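Local coordinates for protein 3-oxo-tetronate kinase (Salmonella typhimurium, PDB 3DQQ) that probably phosphorylates 3-oxo-tetronate to 3-oxo-tetronate 4-phosphate at the expense of ATP, as a member of the four-carbon acid sugar kinase family, at residues Q267-Y271 with L309-S314. Numbering follows the deposited sequence.
Sequences QVAFY and LAPMIS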
ATOM      1  N   GLN A 267      -8.594  11.723  -8.378  1.00 43.65           N
ATOM      2  CA  GLN A 267      -8.406  13.150  -8.658  1.00 42.79           C
ATOM      3  C   GLN A 267      -7.623  13.388  -9.946  1.00 41.81           C
ATOM      4  O   GLN A 267      -7.965  14.275 -10.708  1.00 41.55           O
ATOM      5  CB  GLN A 267      -7.743  13.843  -7.465  1.00 42.53           C
ATOM      6  CG  GLN A 267      -8.670  13.935  -6.248  1.00 42.75           C
ATOM      7  CD  GLN A 267      -7.945  14.045  -4.888  1.00 43.46           C
ATOM      8  OE1 GLN A 267      -6.779  13.678  -4.749  1.00 44.51           O
ATOM      9  NE2 GLN A 267      -8.656  14.537  -3.882  1.00 42.63           N
ATOM     10  N   VAL A 268      -6.601  12.577 -10.209  1.00 41.26           N
ATOM     11  CA  VAL A 268      -5.783  12.749 -11.413  1.00 40.63           C
ATOM     12  C   VAL A 268      -6.578  12.304 -12.627  1.00 40.51           C
ATOM     13  O   VAL A 268      -6.609  13.000 -13.649  1.00 40.04           O
ATOM     14  CB  VAL A 268      -4.442  11.983 -11.322  1.00 40.08           C
ATOM     15  CG1 VAL A 268      -3.745  11.920 -12.661  1.00 37.01           C
ATOM     16  CG2 VAL A 268      -3.546  12.641 -10.300  1.00 39.86           C
ATOM     17  N   ALA A 269      -7.236  11.152 -12.507  1.00 40.62           N
ATOM     18  CA  ALA A 269      -8.067  10.613 -13.605  1.00 40.59           C
ATOM     19  C   ALA A 269      -9.150  11.635 -14.004  1.00 40.88           C
ATOM     20  O   ALA A 269      -9.383  11.869 -15.187  1.00 41.59           O
ATOM     21  CB  ALA A 269      -8.670   9.310 -13.209  1.00 39.07           C
ATOM     22  N   PHE A 270      -9.750  12.294 -13.016  1.00 41.56           N
ATOM     23  CA  PHE A 270     -10.807  13.283 -13.253  1.00 41.31           C
ATOM     24  C   PHE A 270     -10.252  14.547 -13.882  1.00 40.98           C
ATOM     25  O   PHE A 270     -10.609  14.892 -15.006  1.00 40.81           O
ATOM     26  CB  PHE A 270     -11.509  13.610 -11.928  1.00 42.69           C
ATOM     27  CG  PHE A 270     -12.574  14.675 -12.041  1.00 42.87           C
ATOM     28  CD1 PHE A 270     -13.849  14.354 -12.493  1.00 44.03           C
ATOM     29  CD2 PHE A 270     -12.304  15.992 -11.651  1.00 44.81           C
ATOM     30  CE1 PHE A 270     -14.839  15.329 -12.585  1.00 44.11           C
ATOM     31  CE2 PHE A 270     -13.290  16.991 -11.734  1.00 45.21           C
ATOM     32  CZ  PHE A 270     -14.561  16.659 -12.209  1.00 44.76           C
ATOM     33  N   TYR A 271      -9.345  15.203 -13.162  1.00 39.95           N
ATOM     34  CA  TYR A 271      -8.746  16.450 -13.612  1.00 40.17           C
ATOM     35  C   TYR A 271      -8.141  16.409 -15.012  1.00 40.47           C
ATOM     36  O   TYR A 271      -8.164  17.427 -15.718  1.00 40.93           O
ATOM     37  CB  TYR A 271      -7.664  16.894 -12.644  1.00 39.02           C
ATOM     38  CG  TYR A 271      -7.198  18.313 -12.858  1.00 38.54           C
ATOM     39  CD1 TYR A 271      -5.909  18.584 -13.291  1.00 36.76           C
ATOM     40  CD2 TYR A 271      -8.052  19.385 -12.620  1.00 37.15           C
ATOM     41  CE1 TYR A 271      -5.473  19.887 -13.480  1.00 38.01           C
ATOM     42  CE2 TYR A 271      -7.634  20.690 -12.806  1.00 38.53           C
ATOM     43  CZ  TYR A 271      -6.340  20.944 -13.240  1.00 38.39           C
ATOM     44  OH  TYR A 271      -5.927  22.243 -13.427  1.00 36.38           O
ATOM     45  N   LEU A 309      -7.815  26.148 -16.846  1.00 47.12           N
ATOM     46  CA  LEU A 309      -7.340  25.497 -15.631  1.00 45.20           C
ATOM     47  C   LEU A 309      -5.835  25.205 -15.679  1.00 43.69           C
ATOM     48  O   LEU A 309      -5.247  25.132 -16.752  1.00 43.25           O
ATOM     49  CB  LEU A 309      -8.106  24.207 -15.426  1.00 44.76           C
ATOM     50  CG  LEU A 309      -9.592  24.330 -15.130  1.00 44.29           C
ATOM     51  CD1 LEU A 309     -10.220  22.970 -15.314  1.00 43.82           C
ATOM     52  CD2 LEU A 309      -9.846  24.836 -13.715  1.00 42.12           C
ATOM     53  N   ALA A 310      -5.245  24.992 -14.500  1.00 42.02           N
ATOM     54  CA  ALA A 310      -3.803  24.752 -14.337  1.00 40.80           C
ATOM     55  C   ALA A 310      -3.356  23.407 -14.938  1.00 39.58           C
ATOM     56  O   ALA A 310      -3.981  22.366 -14.700  1.00 39.04           O
ATOM     57  CB  ALA A 310      -3.411  24.804 -12.842  1.00 40.15           C
ATOM     58  N   PRO A 311      -2.244  23.417 -15.681  1.00 38.03           N
ATOM     59  CA  PRO A 311      -1.612  22.201 -16.138  1.00 37.30           C
ATOM     60  C   PRO A 311      -1.222  21.301 -14.991  1.00 36.10           C
ATOM     61  O   PRO A 311      -0.901  21.782 -13.920  1.00 35.88           O
ATOM     62  CB  PRO A 311      -0.348  22.710 -16.806  1.00 37.58           C
ATOM     63  CG  PRO A 311      -0.649  24.090 -17.190  1.00 37.50           C
ATOM     64  CD  PRO A 311      -1.500  24.604 -16.108  1.00 37.93           C
ATOM     65  N   MET A 312      -1.253  19.997 -15.224  1.00 35.55           N
ATOM     66  CA  MET A 312      -0.889  19.006 -14.210  1.00 35.08           C
ATOM     67  C   MET A 312       0.374  18.245 -14.611  1.00 35.23           C
ATOM     68  O   MET A 312       0.566  17.874 -15.767  1.00 34.46           O
ATOM     69  CB  MET A 312      -2.014  18.023 -14.008  1.00 34.62           C
ATOM     70  CG  MET A 312      -1.700  16.967 -12.986  1.00 34.82           C
ATOM     71  SD  MET A 312      -3.130  15.936 -12.665  1.00 31.69           S
ATOM     72  CE  MET A 312      -3.599  16.645 -11.155  1.00 34.29           C
ATOM     73  N   ILE A 313       1.255  18.044 -13.652  1.00 35.37           N
ATOM     74  CA  ILE A 313       2.334  17.087 -13.818  1.00 35.94           C
ATOM     75  C   ILE A 313       2.148  16.015 -12.752  1.00 36.91           C
ATOM     76  O   ILE A 313       2.277  16.271 -11.545  1.00 36.30           O
ATOM     77  CB  ILE A 313       3.671  17.769 -13.737  1.00 36.04           C
ATOM     78  CG1 ILE A 313       3.804  18.613 -14.981  1.00 36.28           C
ATOM     79  CG2 ILE A 313       4.840  16.761 -13.615  1.00 34.26           C
ATOM     80  CD1 ILE A 313       4.949  19.464 -14.882  1.00 40.38           C
ATOM     81  N   SER A 314       1.807  14.825 -13.226  1.00 37.97           N
ATOM     82  CA  SER A 314       1.421  13.738 -12.385  1.00 39.76           C
ATOM     83  C   SER A 314       2.437  12.635 -12.453  1.00 40.25           C
ATOM     84  O   SER A 314       2.905  12.305 -13.521  1.00 40.46           O
ATOM     85  CB  SER A 314       0.084  13.191 -12.850  1.00 39.49           C
ATOM     86  OG  SER A 314      -0.183  11.946 -12.225  1.00 41.35           O
TER
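V268 and Y271, one turn apart on the last part of helix 262-271, face strand 312-314 and the loop leading into it, the helix and strand segments running roughly antiparallel at 143° with their axes 10.5 Å apart. A helix packs on a sheet through the side chains of the face it turns to it, here V268 and Y271. A chi1 of -167°, placing CG opposite the backbone N, sends the Y271 ring past M312 toward the loop before the strand. There OH donates a hydrogen bond to A310 O, which lies at the ring edge, near its plane; the modelled separation is very short and its exact length doubtful. The CB atoms of L309 and A310 also pack near this hydroxyl. M312 touches both helix residues. Its extended chain bends at chi3 (-102°), bringing CE to 3.7 Å from Y271 CD1, while SD sits at the ring edge, 5.2 Å from the centroid, in a Met-aromatic contact. SD also meets V268 CG1 at 4.1 Å. Further along, V268 CG1 packs 3.6 Å from S314 OG, which accepts a hydrogen bond from T316 N. Strand 312-314 runs parallel to its neighbours 253-257 and 277-279, and helix 262-271 packs on strands 312-314 and 253-257, the alpha/beta layering of the nucleotide-binding C-terminal domain.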